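Local structure of Ispd/ispf bifunctional enzyme (Campylobacter jejuni, 1W55) at the interface of chains A and B and the interface of chains A and C. The protein catalyses two steps of isoprenoid precursor biosynthesis, making 4-diphosphocytidyl-2-C-methyl-D-erythritol from CTP and MEP, and cyclising its 2-phosphate to methylerythritol 2,4-cyclodiphosphate with release of CMP. Numbering follows the deposited sequence. Chains: chain A/B/C, Ispd/ispf bifunctional enzyme.

Contact 1 and contact 2 are neighbouring patches of one interface between chains A and B, their C-alpha centres about 8 Å apart, and they share A:Phe211, B:Asn302 and B:Asn362. In both, the start of strand 210-224 of chain A lies against strands 298-308 and 354-365 of chain B, within the IspF (cyclodiphosphate synthase) part of the enzyme. Contact 3 lies about 52 Å from contact 1 and 48 Å from contact 2; there the IspD (cytidylyltransferase) parts of chains A and C meet about a two-fold axis. The hexamer is thus joined through both catalytic parts of the chain.

Contact 1: the interface of chains A and B. Residues chain A 211-214, 362; chain B 302, 304, 359-362.
The side-chain hydroxyl of B:Ser360 takes a hydrogen bond from the amide ND2 of A:Asn214 at 2.7 Å, nearly straight at the hydrogen and lying in the amide plane. A:Asn214 CG sits between its own backbone N and carbonyl carbon (chi1 67°), which turns the amide toward strand 354-365 of chain B; a second, weak bond runs from the same ND2 to the backbone O of B:Asp304. The carboxylate of B:Asp304 reaches back, its OD2 accepting a hydrogen bond from the backbone N of A:Asn214 at 3.0 Å on the anti side; the side-chain amide of A:Asn214 and this carboxylate are nearly parallel.

Two residues earlier on each strand, B:Asn302 reads both polar backbone groups of A:Thr212. Its ND2 gives an in-plane bond to a lone pair of A:Thr212 O at 2.8 Å, while its OD1 accepts one from A:Thr212 N at 3.1 Å, the donor tilted out of the carbonyl plane. The CB of B:Asn302 also lies above the rim of the A:Phe211 ring, 3.4 Å from CD2, with ring and amide planes 46° apart. A:Thr212 points OG1 away from its backbone N (chi1 174°), toward two waters: one bridges it to B:Val361 O and B:Asn362 OD1, the other links it and A:Gly213 O to B:Ser360 OG. Its methyl CG2 rests over the B:Val361 backbone. Side chains of chain B thus bond to the edge of a chain A strand, which should help fix its register where IspF subunits join in the hexamer.

Contact 2: the interface of chains A and B. Residues chain A 208-211; chain B 210, 301-302, 362.
A:Ile210 and B:Ile210, equivalent residues at the start of strand 210-224 in the IspF-family part of each subunit, meet unequally across the interface. The contact is made by the tip of the B:Ile210 side chain: its CD1 methyl lies 3.8 Å from A:Ile210 CB and 3.6 Å from the backbone N of the same residue. B:Ile210 CG1 stands anti to its carbonyl carbon (chi1 -65°) and the chain continues extended, which carries CD1 across to the flank of A:Ile210.

Further apolar packing comes from B:Ile301. Its branch methyl CG2 sits over the centre of one face of the A:Phe211 ring, 3.8 Å from the centroid, in a CH-pi contact on the same side of the ring as B:Asn302. CG2 is anti to the backbone N of B:Ile301, while CG1, anti to the carbonyl carbon (chi1 -71°), runs past the extended side chain of A:Glu209 in the opposite sense. There the contact is with the end of the glutamate, B:Ile301 CG1 lying 4.1 Å from the carboxylate carbon CD of A:Glu209.

A polar contact is made by the side-chain amide of B:Asn362, whose ND2 donates a hydrogen bond to the backbone O of A:Ile210 at 2.9 Å. The bond is almost straight at the hydrogen, 165°, and the acceptor lies in the amide plane, but the donor approaches from above the carbonyl plane.

Contact 3: the interface of chains A and C. Residues chain A 130, 132, 137-138, 142; chain C 130, 132, 137-138, 142.
A:Leu137 and C:Leu137 reach toward each other tip to tip at the centre of a two-fold symmetric patch, their CD1 methyls 3.6 Å apart. In each, CG is anti to the carbonyl carbon and the chain then runs extended to CD1 (chi2 -172°), bringing that methyl to its twin. The same methyl also touches the partner's phenyl ring, C:Phe132 CD1 lying 4.1 Å from A:Leu137 CD1.

Around this core each ring of Phe132 meets an isoleucine of the other chain. With CG anti to the backbone N (chi1 -175°), the ring of A:Phe132 reaches across so that its CD1 side meets C:Ile142. C:Ile142 CD1 approaches at the ring edge and in its plane, 3.8 Å from A:Phe132 CD1, with the two side chains crossing at about a right angle. A:Phe132 and C:Ile142 also pair in an antiparallel beta bridge, as do A:Ile142 and C:Phe132. Farther out, the CG2 methyls of A:Thr130 and C:Ile142 touch at 4.1 Å.

Among these residues, which join the IspD parts of chains A and C in the hexamer, no N or O of one chain comes within bonding reach of the other. At the rim the backbone O of C:Gln138 lies 3.5 Å from A:Phe132 CE1, with the twin contact between A:Gln138 O and C:Phe132 CE1.

Contact 1: the interface of chains A and B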
ATOM      1  N   PHE A 211      -1.872 -26.035  13.631  1.00 26.89           N
ATOM      2  CA  PHE A 211      -2.527 -27.276  14.038  1.00 27.40           C
ATOM      3  C   PHE A 211      -1.809 -27.955  15.191  1.00 27.85           C
ATOM      4  O   PHE A 211      -0.576 -28.106  15.162  1.00 27.08           O
ATOM      5  CB  PHE A 211      -2.604 -28.238  12.850  1.00 27.71           C
ATOM      6  CG  PHE A 211      -3.502 -27.766  11.756  1.00 26.49           C
ATOM      7  CD1 PHE A 211      -3.199 -26.612  11.036  1.00 26.99           C
ATOM      8  CD2 PHE A 211      -4.649 -28.484  11.431  1.00 25.63           C
ATOM      9  CE1 PHE A 211      -4.032 -26.171  10.026  1.00 30.96           C
ATOM     10  CE2 PHE A 211      -5.487 -28.052  10.420  1.00 30.49           C
ATOM     11  CZ  PHE A 211      -5.186 -26.890   9.722  1.00 32.28           C
ATOM     12  N   THR A 212      -2.581 -28.372  16.191  1.00 27.94           N
ATOM     13  CA  THR A 212      -2.037 -29.035  17.374  1.00 31.22           C
ATOM     14  C   THR A 212      -2.071 -30.545  17.207  1.00 30.43           C
ATOM     15  O   THR A 212      -3.025 -31.080  16.651  1.00 29.29           O
ATOM     16  CB  THR A 212      -2.837 -28.665  18.673  1.00 33.15           C
ATOM     17  OG1 THR A 212      -2.338 -29.448  19.766  1.00 37.55           O
ATOM     18  CG2 THR A 212      -4.305 -29.144  18.609  1.00 30.74           C
ATOM     19  N   GLY A 213      -1.039 -31.220  17.709  1.00 29.70           N
ATOM     20  CA  GLY A 213      -1.014 -32.673  17.772  1.00 27.09           C
ATOM     21  C   GLY A 213      -0.621 -33.155  19.159  1.00 28.40           C
ATOM     22  O   GLY A 213       0.209 -32.538  19.831  1.00 29.10           O
ATOM     23  N   ASN A 214      -1.234 -34.247  19.606  1.00 29.37           N
ATOM     24  CA  ASN A 214      -0.802 -34.902  20.836  1.00 30.80           C
ATOM     25  C   ASN A 214      -0.372 -36.340  20.554  1.00 31.13           C
ATOM     26  O   ASN A 214      -0.779 -36.931  19.569  1.00 31.09           O
ATOM     27  CB  ASN A 214      -1.870 -34.811  21.951  1.00 30.04           C
ATOM     28  CG  ASN A 214      -3.137 -35.594  21.642  1.00 34.60           C
ATOM     29  OD1 ASN A 214      -3.095 -36.791  21.390  1.00 40.56           O
ATOM     30  ND2 ASN A 214      -4.279 -34.920  21.701  1.00 39.08           N
ATOM     31  N   ASN A 362       3.191 -28.376  17.319  1.00 30.37           N
ATOM     32  CA  ASN A 362       2.441 -27.372  16.580  1.00 30.07           C
ATOM     33  C   ASN A 362       2.938 -27.403  15.137  1.00 30.85           C
ATOM     34  O   ASN A 362       4.145 -27.400  14.886  1.00 29.42           O
ATOM     35  CB  ASN A 362       2.619 -25.973  17.192  1.00 30.62           C
ATOM     36  CG  ASN A 362       1.486 -25.593  18.151  1.00 32.28           C
ATOM     37  OD1 ASN A 362       0.551 -26.362  18.376  1.00 36.31           O
ATOM     38  ND2 ASN A 362       1.561 -24.393  18.699  1.00 26.02           N
TER
ATOM     39  N   ASN B 302      -8.475 -27.261  14.618  1.00 27.01           N
ATOM     40  CA  ASN B 302      -8.334 -28.712  14.489  1.00 27.10           C
ATOM     41  C   ASN B 302      -8.496 -29.423  15.807  1.00 28.53           C
ATOM     42  O   ASN B 302      -8.459 -28.788  16.860  1.00 29.12           O
ATOM     43  CB  ASN B 302      -6.991 -29.093  13.843  1.00 27.27           C
ATOM     44  CG  ASN B 302      -5.823 -29.062  14.836  1.00 27.39           C
ATOM     45  OD1 ASN B 302      -5.517 -28.023  15.414  1.00 27.80           O
ATOM     46  ND2 ASN B 302      -5.183 -30.210  15.042  1.00 25.69           N
ATOM     47  N   ASP B 304      -7.206 -33.124  17.790  1.00 28.46           N
ATOM     48  CA  ASP B 304      -6.441 -34.372  17.825  1.00 29.06           C
ATOM     49  C   ASP B 304      -6.693 -35.096  19.130  1.00 28.02           C
ATOM     50  O   ASP B 304      -6.750 -34.482  20.209  1.00 29.22           O
ATOM     51  CB  ASP B 304      -4.944 -34.142  17.601  1.00 28.74           C
ATOM     52  CG  ASP B 304      -4.197 -35.433  17.321  1.00 31.99           C
ATOM     53  OD1 ASP B 304      -4.801 -36.393  16.776  1.00 35.66           O
ATOM     54  OD2 ASP B 304      -3.000 -35.593  17.622  1.00 33.36           O
ATOM     55  N   SER B 359      -7.582 -35.293  24.635  1.00 28.50           N
ATOM     56  CA  SER B 359      -7.953 -34.426  23.517  1.00 28.74           C
ATOM     57  C   SER B 359      -7.118 -33.153  23.487  1.00 29.98           C
ATOM     58  O   SER B 359      -6.800 -32.594  24.536  1.00 30.28           O
ATOM     59  CB  SER B 359      -9.436 -34.025  23.591  1.00 28.19           C
ATOM     60  OG  SER B 359     -10.284 -35.158  23.584  1.00 31.67           O
ATOM     61  N   SER B 360      -6.771 -32.705  22.277  1.00 29.55           N
ATOM     62  CA  SER B 360      -6.155 -31.399  22.069  1.00 30.79           C
ATOM     63  C   SER B 360      -6.897 -30.651  20.969  1.00 29.35           C
ATOM     64  O   SER B 360      -7.269 -31.221  19.936  1.00 29.89           O
ATOM     65  CB  SER B 360      -4.672 -31.492  21.689  1.00 28.79           C
ATOM     66  OG  SER B 360      -3.986 -32.381  22.537  1.00 40.83           O
ATOM     67  N   VAL B 361      -7.038 -29.355  21.182  1.00 27.87           N
ATOM     68  CA  VAL B 361      -7.795 -28.493  20.296  1.00 29.18           C
ATOM     69  C   VAL B 361      -7.018 -27.172  20.126  1.00 29.85           C
ATOM     70  O   VAL B 361      -6.311 -26.742  21.038  1.00 30.10           O
ATOM     71  CB  VAL B 361      -9.171 -28.303  20.959  1.00 31.12           C
ATOM     72  CG1 VAL B 361      -9.660 -26.882  20.928  1.00 32.19           C
ATOM     73  CG2 VAL B 361     -10.161 -29.332  20.440  1.00 29.19           C
ATOM     74  N   ASN B 362      -7.103 -26.572  18.942  1.00 30.37           N
ATOM     75  CA  ASN B 362      -6.615 -25.220  18.716  1.00 30.07           C
ATOM     76  C   ASN B 362      -7.805 -24.377  18.264  1.00 30.85           C
ATOM     77  O   ASN B 362      -8.564 -24.781  17.380  1.00 29.42           O
ATOM     78  CB  ASN B 362      -5.494 -25.196  17.665  1.00 30.62           C
ATOM     79  CG  ASN B 362      -4.093 -25.209  18.286  1.00 32.28           C
ATOM     80  OD1 ASN B 362      -3.934 -25.237  19.507  1.00 36.31           O
ATOM     81  ND2 ASN B 362      -3.077 -25.167  17.442  1.00 26.02           N
TER
HETATM   82  O   HOH W   1      -3.633 -27.289  21.658  1.00 42.60           O
HETATM   83  O   HOH W   2      -1.162 -31.293  22.192  1.00 47.45           O

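Contact 2: the interface of chains A and B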
ATOM      1  N   PHE A 208      -2.463 -18.399   8.297  1.00 32.41           N
ATOM      2  CA  PHE A 208      -1.631 -18.511   9.491  1.00 33.89           C
ATOM      3  C   PHE A 208      -2.117 -19.572  10.457  1.00 32.20           C
ATOM      4  O   PHE A 208      -1.614 -19.643  11.568  1.00 32.60           O
ATOM      5  CB  PHE A 208      -1.483 -17.153  10.202  1.00 35.40           C
ATOM      6  CG  PHE A 208      -0.727 -16.115   9.387  1.00 45.20           C
ATOM      7  CD1 PHE A 208      -1.265 -14.844   9.178  1.00 56.30           C
ATOM      8  CD2 PHE A 208       0.508 -16.417   8.804  1.00 48.30           C
ATOM      9  CE1 PHE A 208      -0.572 -13.884   8.407  1.00 60.04           C
ATOM     10  CE2 PHE A 208       1.198 -15.468   8.034  1.00 53.24           C
ATOM     11  CZ  PHE A 208       0.657 -14.203   7.841  1.00 55.90           C
ATOM     12  N   GLU A 209      -3.069 -20.407  10.038  1.00 30.29           N
ATOM     13  CA  GLU A 209      -3.591 -21.452  10.931  1.00 30.57           C
ATOM     14  C   GLU A 209      -2.496 -22.373  11.421  1.00 29.25           C
ATOM     15  O   GLU A 209      -1.556 -22.726  10.679  1.00 30.34           O
ATOM     16  CB  GLU A 209      -4.744 -22.262  10.305  1.00 30.70           C
ATOM     17  CG  GLU A 209      -6.009 -21.448  10.095  1.00 34.73           C
ATOM     18  CD  GLU A 209      -7.258 -22.281   9.802  1.00 42.12           C
ATOM     19  OE1 GLU A 209      -8.382 -21.803  10.100  1.00 43.60           O
ATOM     20  OE2 GLU A 209      -7.139 -23.391   9.260  1.00 37.41           O
ATOM     21  N   ILE A 210      -2.609 -22.741  12.685  1.00 26.78           N
ATOM     22  CA  ILE A 210      -1.645 -23.630  13.304  1.00 27.23           C
ATOM     23  C   ILE A 210      -2.377 -24.832  13.915  1.00 27.43           C
ATOM     24  O   ILE A 210      -3.378 -24.661  14.612  1.00 25.74           O
ATOM     25  CB  ILE A 210      -0.767 -22.861  14.341  1.00 26.59           C
ATOM     26  CG1 ILE A 210       0.087 -21.813  13.613  1.00 26.64           C
ATOM     27  CG2 ILE A 210       0.117 -23.817  15.142  1.00 21.20           C
ATOM     28  CD1 ILE A 210       0.908 -20.897  14.536  1.00 25.77           C
ATOM     29  N   PHE A 211      -1.872 -26.035  13.631  1.00 26.89           N
ATOM     30  CA  PHE A 211      -2.527 -27.276  14.038  1.00 27.40           C
ATOM     31  C   PHE A 211      -1.809 -27.955  15.191  1.00 27.85           C
ATOM     32  O   PHE A 211      -0.576 -28.106  15.162  1.00 27.08           O
ATOM     33  CB  PHE A 211      -2.604 -28.238  12.850  1.00 27.71           C
ATOM     34  CG  PHE A 211      -3.502 -27.766  11.756  1.00 26.49           C
ATOM     35  CD1 PHE A 211      -3.199 -26.612  11.036  1.00 26.99           C
ATOM     36  CD2 PHE A 211      -4.649 -28.484  11.431  1.00 25.63           C
ATOM     37  CE1 PHE A 211      -4.032 -26.171  10.026  1.00 30.96           C
ATOM     38  CE2 PHE A 211      -5.487 -28.052  10.420  1.00 30.49           C
ATOM     39  CZ  PHE A 211      -5.186 -26.890   9.722  1.00 32.28           C
TER
ATOM     40  N   ILE B 210      -3.885 -17.826  18.761  1.00 26.78           N
ATOM     41  CA  ILE B 210      -4.489 -19.145  18.746  1.00 27.23           C
ATOM     42  C   ILE B 210      -4.437 -19.748  20.156  1.00 27.43           C
ATOM     43  O   ILE B 210      -3.392 -19.713  20.808  1.00 25.74           O
ATOM     44  CB  ILE B 210      -3.813 -20.052  17.670  1.00 26.59           C
ATOM     45  CG1 ILE B 210      -4.091 -19.484  16.272  1.00 26.64           C
ATOM     46  CG2 ILE B 210      -4.299 -21.498  17.774  1.00 21.20           C
ATOM     47  CD1 ILE B 210      -3.373 -20.215  15.126  1.00 25.77           C
ATOM     48  N   ILE B 301      -9.754 -24.766  14.811  1.00 30.05           N
ATOM     49  CA  ILE B 301      -8.840 -25.031  13.709  1.00 29.53           C
ATOM     50  C   ILE B 301      -8.731 -26.531  13.533  1.00 29.03           C
ATOM     51  O   ILE B 301      -8.888 -27.033  12.420  1.00 29.94           O
ATOM     52  CB  ILE B 301      -7.436 -24.401  13.943  1.00 30.18           C
ATOM     53  CG1 ILE B 301      -7.503 -22.872  13.814  1.00 29.14           C
ATOM     54  CG2 ILE B 301      -6.424 -24.984  12.959  1.00 26.73           C
ATOM     55  CD1 ILE B 301      -6.218 -22.164  14.217  1.00 25.84           C
ATOM     56  N   ASN B 302      -8.475 -27.261  14.618  1.00 27.01           N
ATOM     57  CA  ASN B 302      -8.334 -28.712  14.489  1.00 27.10           C
ATOM     58  C   ASN B 302      -8.496 -29.423  15.807  1.00 28.53           C
ATOM     59  O   ASN B 302      -8.459 -28.788  16.860  1.00 29.12           O
ATOM     60  CB  ASN B 302      -6.991 -29.093  13.843  1.00 27.27           C
ATOM     61  CG  ASN B 302      -5.823 -29.062  14.836  1.00 27.39           C
ATOM     62  OD1 ASN B 302      -5.517 -28.023  15.414  1.00 27.80           O
ATOM     63  ND2 ASN B 302      -5.183 -30.210  15.042  1.00 25.69           N
ATOM     64  N   ASN B 362      -7.103 -26.572  18.942  1.00 30.37           N
ATOM     65  CA  ASN B 362      -6.615 -25.220  18.716  1.00 30.07           C
ATOM     66  C   ASN B 362      -7.805 -24.377  18.264  1.00 30.85           C
ATOM     67  O   ASN B 362      -8.564 -24.781  17.380  1.00 29.42           O
ATOM     68  CB  ASN B 362      -5.494 -25.196  17.665  1.00 30.62           C
ATOM     69  CG  ASN B 362      -4.093 -25.209  18.286  1.00 32.28           C
ATOM     70  OD1 ASN B 362      -3.934 -25.237  19.507  1.00 36.31           O
ATOM     71  ND2 ASN B 362      -3.077 -25.167  17.442  1.00 26.02           N
TER

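Contact 3: the interface of chains A and C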
ATOM      1  N   THR A 130      13.810 -19.346 -30.585  1.00 39.70           N
ATOM      2  CA  THR A 130      13.359 -20.650 -30.125  1.00 39.65           C
ATOM      3  C   THR A 130      14.283 -21.724 -30.670  1.00 41.90           C
ATOM      4  O   THR A 130      14.432 -21.867 -31.896  1.00 42.43           O
ATOM      5  CB  THR A 130      11.925 -20.923 -30.618  1.00 40.53           C
ATOM      6  OG1 THR A 130      11.043 -19.899 -30.144  1.00 39.81           O
ATOM      7  CG2 THR A 130      11.355 -22.213 -29.987  1.00 38.31           C
ATOM      8  N   PHE A 132      14.989 -25.848 -30.793  1.00 45.87           N
ATOM      9  CA  PHE A 132      14.626 -27.243 -30.584  1.00 48.00           C
ATOM     10  C   PHE A 132      15.911 -28.044 -30.699  1.00 49.86           C
ATOM     11  O   PHE A 132      16.566 -28.027 -31.748  1.00 51.40           O
ATOM     12  CB  PHE A 132      13.612 -27.706 -31.631  1.00 47.53           C
ATOM     13  CG  PHE A 132      13.087 -29.108 -31.402  1.00 51.28           C
ATOM     14  CD1 PHE A 132      12.048 -29.341 -30.503  1.00 48.50           C
ATOM     15  CD2 PHE A 132      13.631 -30.197 -32.098  1.00 56.21           C
ATOM     16  CE1 PHE A 132      11.564 -30.632 -30.292  1.00 53.59           C
ATOM     17  CE2 PHE A 132      13.153 -31.501 -31.894  1.00 54.37           C
ATOM     18  CZ  PHE A 132      12.116 -31.718 -30.995  1.00 53.81           C
ATOM     19  N   LEU A 137      14.468 -22.631 -34.631  1.00 49.71           N
ATOM     20  CA  LEU A 137      13.180 -22.809 -35.295  1.00 49.21           C
ATOM     21  C   LEU A 137      12.621 -21.455 -35.632  1.00 48.76           C
ATOM     22  O   LEU A 137      13.023 -20.453 -35.035  1.00 50.09           O
ATOM     23  CB  LEU A 137      12.176 -23.475 -34.362  1.00 49.57           C
ATOM     24  CG  LEU A 137      12.306 -24.941 -33.985  1.00 51.75           C
ATOM     25  CD1 LEU A 137      11.065 -25.335 -33.222  1.00 48.33           C
ATOM     26  CD2 LEU A 137      12.508 -25.829 -35.216  1.00 54.79           C
ATOM     27  N   GLN A 138      11.667 -21.423 -36.557  1.00 47.38           N
ATOM     28  CA  GLN A 138      10.986 -20.184 -36.902  1.00 47.68           C
ATOM     29  C   GLN A 138       9.977 -19.843 -35.809  1.00 45.97           C
ATOM     30  O   GLN A 138       8.930 -20.488 -35.690  1.00 45.55           O
ATOM     31  CB  GLN A 138      10.307 -20.296 -38.277  1.00 48.82           C
ATOM     32  CG  GLN A 138       9.875 -18.955 -38.881  1.00 54.97           C
ATOM     33  CD  GLN A 138      11.036 -18.203 -39.529  1.00 64.78           C
ATOM     34  OE1 GLN A 138      11.705 -18.729 -40.423  1.00 69.77           O
ATOM     35  NE2 GLN A 138      11.281 -16.980 -39.074  1.00 63.60           N
ATOM     36  N   ILE A 142       5.427 -20.873 -33.857  1.00 38.90           N
ATOM     37  CA  ILE A 142       5.275 -21.534 -32.565  1.00 37.59           C
ATOM     38  C   ILE A 142       4.002 -21.081 -31.873  1.00 37.40           C
ATOM     39  O   ILE A 142       3.698 -19.889 -31.864  1.00 39.27           O
ATOM     40  CB  ILE A 142       6.505 -21.258 -31.673  1.00 37.08           C
ATOM     41  CG1 ILE A 142       7.771 -21.887 -32.285  1.00 38.20           C
ATOM     42  CG2 ILE A 142       6.262 -21.718 -30.228  1.00 35.20           C
ATOM     43  CD1 ILE A 142       7.909 -23.406 -32.095  1.00 40.86           C
TER
ATOM     44  N   THR C 130       3.564 -27.514 -27.031  1.00 39.70           N
ATOM     45  CA  THR C 130       4.174 -26.642 -28.021  1.00 39.65           C
ATOM     46  C   THR C 130       3.835 -27.143 -29.413  1.00 41.90           C
ATOM     47  O   THR C 130       4.163 -28.288 -29.771  1.00 42.43           O
ATOM     48  CB  THR C 130       5.706 -26.631 -27.850  1.00 40.53           C
ATOM     49  OG1 THR C 130       6.047 -26.195 -26.530  1.00 39.81           O
ATOM     50  CG2 THR C 130       6.361 -25.570 -28.763  1.00 38.31           C
ATOM     51  N   PHE C 132       4.398 -26.444 -33.501  1.00 45.87           N
ATOM     52  CA  PHE C 132       5.043 -25.807 -34.641  1.00 48.00           C
ATOM     53  C   PHE C 132       4.155 -26.077 -35.844  1.00 49.86           C
ATOM     54  O   PHE C 132       3.924 -27.239 -36.202  1.00 51.40           O
ATOM     55  CB  PHE C 132       6.442 -26.382 -34.870  1.00 47.53           C
ATOM     56  CG  PHE C 132       7.226 -25.678 -35.959  1.00 51.28           C
ATOM     57  CD1 PHE C 132       7.912 -24.496 -35.691  1.00 48.50           C
ATOM     58  CD2 PHE C 132       7.282 -26.209 -37.256  1.00 56.21           C
ATOM     59  CE1 PHE C 132       8.636 -23.849 -36.693  1.00 53.59           C
ATOM     60  CE2 PHE C 132       8.006 -25.567 -38.272  1.00 54.37           C
ATOM     61  CZ  PHE C 132       8.687 -24.389 -37.990  1.00 53.81           C
ATOM     62  N   LEU C 137       5.286 -30.650 -30.879  1.00 49.71           N
ATOM     63  CA  LEU C 137       6.719 -30.861 -30.694  1.00 49.21           C
ATOM     64  C   LEU C 137       6.957 -31.349 -29.292  1.00 48.76           C
ATOM     65  O   LEU C 137       6.111 -31.154 -28.417  1.00 50.09           O
ATOM     66  CB  LEU C 137       7.484 -29.551 -30.835  1.00 49.57           C
ATOM     67  CG  LEU C 137       7.649 -28.878 -32.187  1.00 51.75           C
ATOM     68  CD1 LEU C 137       8.608 -27.726 -32.018  1.00 48.33           C
ATOM     69  CD2 LEU C 137       8.140 -29.860 -33.254  1.00 54.79           C
ATOM     70  N   GLN C 138       8.121 -31.949 -29.065  1.00 47.38           N
ATOM     71  CA  GLN C 138       8.504 -32.382 -27.730  1.00 47.68           C
ATOM     72  C   GLN C 138       8.936 -31.169 -26.912  1.00 45.97           C
ATOM     73  O   GLN C 138      10.015 -30.607 -27.133  1.00 45.55           O
ATOM     74  CB  GLN C 138       9.617 -33.441 -27.794  1.00 48.82           C
ATOM     75  CG  GLN C 138       9.836 -34.209 -26.486  1.00 54.97           C
ATOM     76  CD  GLN C 138       8.808 -35.320 -26.279  1.00 64.78           C
ATOM     77  OE1 GLN C 138       8.664 -36.208 -27.123  1.00 69.77           O
ATOM     78  NE2 GLN C 138       8.090 -35.266 -25.164  1.00 63.60           N
ATOM     79  N   ILE C 142      12.630 -27.831 -26.026  1.00 38.90           N
ATOM     80  CA  ILE C 142      12.507 -26.427 -26.405  1.00 37.59           C
ATOM     81  C   ILE C 142      13.283 -25.540 -25.448  1.00 37.40           C
ATOM     82  O   ILE C 142      13.218 -25.738 -24.235  1.00 39.27           O
ATOM     83  CB  ILE C 142      11.020 -26.011 -26.446  1.00 37.08           C
ATOM     84  CG1 ILE C 142      10.272 -26.779 -27.552  1.00 38.20           C
ATOM     85  CG2 ILE C 142      10.870 -24.489 -26.585  1.00 35.20           C
ATOM     86  CD1 ILE C 142      10.509 -26.270 -28.982  1.00 40.86           C
TER